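Local atomic coordinates of tyrosine phosphatase (Orf virus, PDB entry 5NCR), a protein that probably removes phosphate from phosphorylated proteins as a homodimeric viral phosphatase of the dual-specificity family, helping the virus evade host interferon signalling. Residues A114-Y126 and R158-L171. The protein carries 2 engineered substitutions. Sequence-based numbering, arbitrary orientation.
Sequences AGVNRSGAAAMGY and RGAFLENANFRYQL. With PO4 (phosphate ion), chain D; SO4 (sulfate ion), chain E.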
loop_
_atom_site.group_PDB
_atom_site.type_symbol
_atom_site.label_atom_id
_atom_site.label_comp_id
_atom_site.label_asym_id
_atom_site.label_seq_id
_atom_site.Cartn_x
_atom_site.Cartn_y
_atom_site.Cartn_z
ATOM N N ALA B 114 -10.303 -18.653 16.295
ATOM C CA ALA B 114 -8.876 -18.609 15.960
ATOM C C ALA B 114 -8.185 -17.327 16.459
ATOM O O ALA B 114 -6.957 -17.255 16.461
ATOM C CB ALA B 114 -8.708 -18.739 14.456
ATOM N N GLY B 115 -8.970 -16.327 16.868
ATOM C CA GLY B 115 -8.460 -15.020 17.265
ATOM C C GLY B 115 -7.884 -14.260 16.073
ATOM O O GLY B 115 -6.941 -13.478 16.214
ATOM N N VAL B 116 -8.450 -14.495 14.890
ATOM C CA VAL B 116 -7.943 -13.924 13.645
ATOM C C VAL B 116 -8.916 -12.975 12.945
ATOM O O VAL B 116 -8.580 -11.801 12.780
ATOM C CB VAL B 116 -7.441 -15.037 12.662
ATOM C CG1 VAL B 116 -7.014 -14.448 11.306
ATOM C CG2 VAL B 116 -6.322 -15.875 13.279
ATOM N N ASN B 117 -10.072 -13.485 12.481
ATOM C CA ASN B 117 -10.951 -12.717 11.614
ATOM C C ASN B 117 -12.085 -11.924 12.269
ATOM O O ASN B 117 -12.138 -10.726 12.050
ATOM C CB ASN B 117 -11.520 -13.610 10.526
ATOM C CG ASN B 117 -10.454 -14.150 9.619
ATOM O OD1 ASN B 117 -10.331 -15.346 9.472
ATOM N ND2 ASN B 117 -9.653 -13.325 8.996
ATOM N N ARG B 118 -12.986 -12.562 13.023
ATOM C CA ARG B 118 -14.117 -11.832 13.634
ATOM C C ARG B 118 -13.642 -10.840 14.688
ATOM O O ARG B 118 -13.919 -9.643 14.568
ATOM C CB ARG B 118 -15.189 -12.806 14.157
ATOM C CG ARG B 118 -15.778 -13.655 13.022
ATOM C CD ARG B 118 -16.491 -14.888 13.493
ATOM N NE ARG B 118 -15.569 -15.960 13.842
ATOM C CZ ARG B 118 -15.934 -17.151 14.307
ATOM N NH1 ARG B 118 -17.218 -17.446 14.464
ATOM N NH2 ARG B 118 -15.021 -18.050 14.629
ATOM N N SER B 119 -12.826 -11.320 15.629
ATOM C CA SER B 119 -12.240 -10.499 16.681
ATOM C C SER B 119 -11.192 -9.552 16.110
ATOM O O SER B 119 -11.078 -8.422 16.592
ATOM C CB SER B 119 -11.655 -11.369 17.789
ATOM O OG SER B 119 -10.690 -12.255 17.246
ATOM N N GLY B 120 -10.425 -10.020 15.121
ATOM C CA GLY B 120 -9.442 -9.198 14.430
ATOM C C GLY B 120 -10.128 -7.994 13.777
ATOM O O GLY B 120 -9.639 -6.872 13.895
ATOM N N ALA B 121 -11.321 -8.202 13.156
ATOM C CA ALA B 121 -12.080 -7.102 12.538
ATOM C C ALA B 121 -12.525 -6.066 13.568
ATOM O O ALA B 121 -12.367 -4.869 13.346
ATOM C CB ALA B 121 -13.274 -7.643 11.759
ATOM N N ALA B 122 -12.948 -6.529 14.732
ATOM C CA ALA B 122 -13.332 -5.662 15.855
ATOM C C ALA B 122 -12.106 -4.871 16.330
ATOM O O ALA B 122 -12.191 -3.651 16.506
ATOM C CB ALA B 122 -13.865 -6.515 16.992
ATOM N N ALA B 123 -10.961 -5.573 16.474
ATOM C CA ALA B 123 -9.680 -5.009 16.882
ATOM C C ALA B 123 -9.225 -3.892 15.893
ATOM O O ALA B 123 -8.873 -2.805 16.321
ATOM C CB ALA B 123 -8.640 -6.112 16.939
ATOM N N MET B 124 -9.266 -4.167 14.589
ATOM C CA MET B 124 -8.902 -3.216 13.534
ATOM C C MET B 124 -9.814 -2.011 13.576
ATOM O O MET B 124 -9.328 -0.874 13.568
ATOM C CB MET B 124 -8.974 -3.888 12.150
ATOM C CG MET B 124 -8.268 -3.087 11.061
ATOM S SD MET B 124 -6.463 -2.955 11.338
ATOM C CE MET B 124 -6.115 -1.491 10.330
ATOM N N GLY B 125 -11.128 -2.265 13.669
ATOM C CA GLY B 125 -12.109 -1.191 13.752
ATOM C C GLY B 125 -11.852 -0.285 14.938
ATOM O O GLY B 125 -11.825 0.936 14.794
ATOM N N TYR B 126 -11.622 -0.878 16.107
ATOM C CA TYR B 126 -11.387 -0.120 17.335
ATOM C C TYR B 126 -10.088 0.719 17.308
ATOM O O TYR B 126 -10.090 1.867 17.755
ATOM C CB TYR B 126 -11.449 -1.040 18.548
ATOM C CG TYR B 126 -11.143 -0.309 19.835
ATOM C CD1 TYR B 126 -11.917 0.764 20.251
ATOM C CD2 TYR B 126 -10.016 -0.619 20.582
ATOM C CE1 TYR B 126 -11.593 1.491 21.395
ATOM C CE2 TYR B 126 -9.713 0.066 21.760
ATOM C CZ TYR B 126 -10.496 1.128 22.157
ATOM O OH TYR B 126 -10.158 1.824 23.293
ATOM N N ARG B 158 0.836 -11.096 15.630
ATOM C CA ARG B 158 -0.110 -12.202 15.712
ATOM C C ARG B 158 0.034 -13.283 14.652
ATOM O O ARG B 158 -0.554 -14.357 14.805
ATOM C CB ARG B 158 -1.530 -11.625 15.717
ATOM C CG ARG B 158 -1.727 -10.876 17.026
ATOM C CD ARG B 158 -3.128 -10.492 17.340
ATOM N NE ARG B 158 -4.057 -11.618 17.444
ATOM C CZ ARG B 158 -4.234 -12.397 18.507
ATOM N NH1 ARG B 158 -3.463 -12.257 19.584
ATOM N NH2 ARG B 158 -5.155 -13.348 18.488
ATOM N N GLY B 159 0.781 -12.997 13.589
ATOM C CA GLY B 159 1.016 -13.939 12.494
ATOM C C GLY B 159 -0.137 -13.986 11.524
ATOM O O GLY B 159 0.069 -13.885 10.315
ATOM N N ALA B 160 -1.356 -14.213 12.046
ATOM C CA ALA B 160 -2.583 -14.220 11.267
ATOM C C ALA B 160 -3.476 -13.185 11.881
ATOM O O ALA B 160 -3.682 -13.188 13.106
ATOM C CB ALA B 160 -3.248 -15.574 11.329
ATOM N N PHE B 161 -3.993 -12.283 11.043
ATOM C CA PHE B 161 -4.840 -11.196 11.510
ATOM C C PHE B 161 -5.678 -10.673 10.377
ATOM O O PHE B 161 -5.123 -10.217 9.381
ATOM C CB PHE B 161 -3.967 -10.061 12.123
ATOM C CG PHE B 161 -4.728 -8.789 12.448
ATOM C CD1 PHE B 161 -5.579 -8.729 13.543
ATOM C CD2 PHE B 161 -4.560 -7.642 11.672
ATOM C CE1 PHE B 161 -6.285 -7.551 13.839
ATOM C CE2 PHE B 161 -5.242 -6.459 11.982
ATOM C CZ PHE B 161 -6.117 -6.425 13.049
ATOM N N LEU B 162 -7.003 -10.723 10.520
ATOM C CA LEU B 162 -7.925 -10.151 9.545
ATOM C C LEU B 162 -7.633 -10.579 8.095
ATOM O O LEU B 162 -7.445 -9.757 7.196
ATOM C CB LEU B 162 -7.895 -8.627 9.743
ATOM C CG LEU B 162 -8.958 -7.750 9.091
ATOM C CD1 LEU B 162 -10.378 -8.263 9.324
ATOM C CD2 LEU B 162 -8.782 -6.339 9.564
ATOM N N GLU B 163 -7.546 -11.886 7.901
ATOM C CA GLU B 163 -7.265 -12.526 6.626
ATOM C C GLU B 163 -8.502 -12.457 5.744
ATOM O O GLU B 163 -8.394 -12.348 4.522
ATOM C CB GLU B 163 -6.806 -13.994 6.854
ATOM C CG GLU B 163 -5.654 -14.141 7.856
ATOM C CD GLU B 163 -4.377 -13.421 7.480
ATOM O OE1 GLU B 163 -4.051 -13.421 6.276
ATOM O OE2 GLU B 163 -3.722 -12.830 8.368
ATOM N N ASN B 164 -9.683 -12.496 6.374
ATOM C CA ASN B 164 -10.983 -12.402 5.730
ATOM C C ASN B 164 -11.053 -11.049 4.979
ATOM O O ASN B 164 -11.135 -9.981 5.599
ATOM C CB ASN B 164 -12.091 -12.512 6.786
ATOM C CG ASN B 164 -13.478 -12.560 6.225
ATOM O OD1 ASN B 164 -13.843 -11.811 5.340
ATOM N ND2 ASN B 164 -14.293 -13.445 6.728
ATOM N N ALA B 165 -10.952 -11.125 3.637
ATOM C CA ALA B 165 -10.975 -9.988 2.714
ATOM C C ALA B 165 -12.307 -9.241 2.760
ATOM O O ALA B 165 -12.304 -8.030 2.671
ATOM C CB ALA B 165 -10.686 -10.458 1.305
ATOM N N ASN B 166 -13.433 -9.953 2.977
ATOM C CA ASN B 166 -14.779 -9.383 3.100
ATOM C C ASN B 166 -14.846 -8.380 4.264
ATOM O O ASN B 166 -15.297 -7.245 4.083
ATOM C CB ASN B 166 -15.834 -10.508 3.249
ATOM C CG ASN B 166 -17.187 -10.119 3.834
ATOM O OD1 ASN B 166 -17.693 -10.755 4.774
ATOM N ND2 ASN B 166 -17.818 -9.102 3.281
ATOM N N PHE B 167 -14.347 -8.787 5.430
ATOM C CA PHE B 167 -14.318 -7.983 6.645
ATOM C C PHE B 167 -13.338 -6.838 6.474
ATOM O O PHE B 167 -13.643 -5.720 6.878
ATOM C CB PHE B 167 -13.874 -8.842 7.856
ATOM C CG PHE B 167 -14.825 -9.914 8.350
ATOM C CD1 PHE B 167 -16.088 -10.079 7.765
ATOM C CD2 PHE B 167 -14.472 -10.745 9.413
ATOM C CE1 PHE B 167 -16.960 -11.080 8.216
ATOM C CE2 PHE B 167 -15.347 -11.744 9.860
ATOM C CZ PHE B 167 -16.586 -11.899 9.265
ATOM N N ARG B 168 -12.138 -7.131 5.933
ATOM C CA ARG B 168 -11.097 -6.126 5.740
ATOM C C ARG B 168 -11.593 -5.045 4.785
ATOM O O ARG B 168 -11.353 -3.879 5.051
ATOM C CB ARG B 168 -9.794 -6.765 5.249
ATOM C CG ARG B 168 -8.529 -6.014 5.694
ATOM C CD ARG B 168 -7.255 -6.827 5.479
ATOM N NE ARG B 168 -7.049 -7.129 4.070
ATOM C CZ ARG B 168 -7.235 -8.314 3.512
ATOM N NH1 ARG B 168 -7.626 -9.346 4.246
ATOM N NH2 ARG B 168 -7.018 -8.482 2.215
ATOM N N TYR B 169 -12.325 -5.418 3.716
ATOM C CA TYR B 169 -12.862 -4.457 2.763
ATOM C C TYR B 169 -13.916 -3.586 3.463
ATOM O O TYR B 169 -13.879 -2.365 3.324
ATOM C CB TYR B 169 -13.475 -5.165 1.533
ATOM C CG TYR B 169 -14.102 -4.213 0.531
ATOM C CD1 TYR B 169 -13.315 -3.502 -0.372
ATOM C CD2 TYR B 169 -15.481 -4.035 0.482
ATOM C CE1 TYR B 169 -13.888 -2.642 -1.313
ATOM C CE2 TYR B 169 -16.065 -3.176 -0.452
ATOM C CZ TYR B 169 -15.264 -2.476 -1.344
ATOM O OH TYR B 169 -15.833 -1.635 -2.274
ATOM N N GLN B 170 -14.833 -4.208 4.245
ATOM C CA GLN B 170 -15.867 -3.466 4.981
ATOM C C GLN B 170 -15.240 -2.444 5.957
ATOM O O GLN B 170 -15.759 -1.343 6.096
ATOM C CB GLN B 170 -16.804 -4.402 5.735
ATOM C CG GLN B 170 -17.728 -5.187 4.814
ATOM C CD GLN B 170 -18.642 -6.063 5.639
ATOM O OE1 GLN B 170 -19.609 -5.607 6.240
ATOM N NE2 GLN B 170 -18.370 -7.329 5.690
ATOM N N LEU B 171 -14.125 -2.806 6.592
ATOM C CA LEU B 171 -13.377 -1.927 7.501
ATOM C C LEU B 171 -12.700 -0.793 6.732
ATOM O O LEU B 171 -12.736 0.353 7.167
ATOM C CB LEU B 171 -12.349 -2.729 8.313
ATOM C CG LEU B 171 -12.926 -3.691 9.362
ATOM C CD1 LEU B 171 -11.880 -4.648 9.837
ATOM C CD2 LEU B 171 -13.472 -2.951 10.557
HETATM P P PO4 D . -11.696 -16.327 13.695
HETATM O O1 PO4 D . -12.225 -17.812 13.950
HETATM O O2 PO4 D . -10.755 -16.293 12.408
HETATM O O3 PO4 D . -10.883 -15.802 14.963
HETATM O O4 PO4 D . -12.854 -15.390 13.480
HETATM S S SO4 E . -17.815 -20.820 15.307
HETATM O O1 SO4 E . -18.585 -21.626 14.341
HETATM O O2 SO4 E . -17.548 -21.620 16.513
HETATM O O3 SO4 E . -16.549 -20.425 14.653
HETATM O O4 SO4 E . -18.582 -19.628 15.690
HETATM O O HOH W 1 -5.201 -11.807 14.872
#
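Val116 and Leu162 join the phosphate-binding loop of this dual-specificity phosphatase, the P-loop that runs into helix 118-134, to the segment leading into helix 165-177. Leu162 N donates to Val116 O (3.0 Å), tying the two backbones together. One residue earlier in the loop, Gly115 O accepts from Arg158 NH2 at 2.9 Å, in the carbonyl plane and almost straight, and a water accepting from Arg158 NE donates to the same oxygen and to Ala160 O. Two donors thus grip the buried Gly115 carbonyl. Val116 lays CG1 against Glu163 CG, a placement set by chi1 near 175°, while CG2 meets Ala160 CB.

Beyond the loop the two helix segments run nearly parallel, 16° apart, and apolar side chains fill the interface. Leu162 forks over the helix, CD1 on Ala121 and CD2 against Met124 CB (3.6 Å); Leu171 CD1 reaches Ala121 CB from the second helix. Met124 SD meets the rim of the Phe161 ring, a Met-aromatic contact 5.0 Å from the centroid. The Phe167 ring turns its edge to Asn117 O and to Arg118 CG, next to the anion site.

There, backbone N-H groups of Ala114, Val116, Asn117 and Arg118 bind the phosphate ion, with a further bond from the hydroxyl of Ser112, which occupies the position of the family's nucleophilic cysteine and is probably one of the engineered substitutions. Arg118 bends at chi3 (-79°) and brings NE and NH2 edge-on to two phosphate oxygens; NH1 and NH2 also hold a sulfate.

In the second shell, Arg155 forms a salt bridge with Glu163, and Thr29 takes a bond from Arg158 NH1. Asn164 caps helix 165-177: ND2 bonds Asp81 and lies over the Phe167 ring, while OD1 accepts from Phe167 N at 3.1 Å.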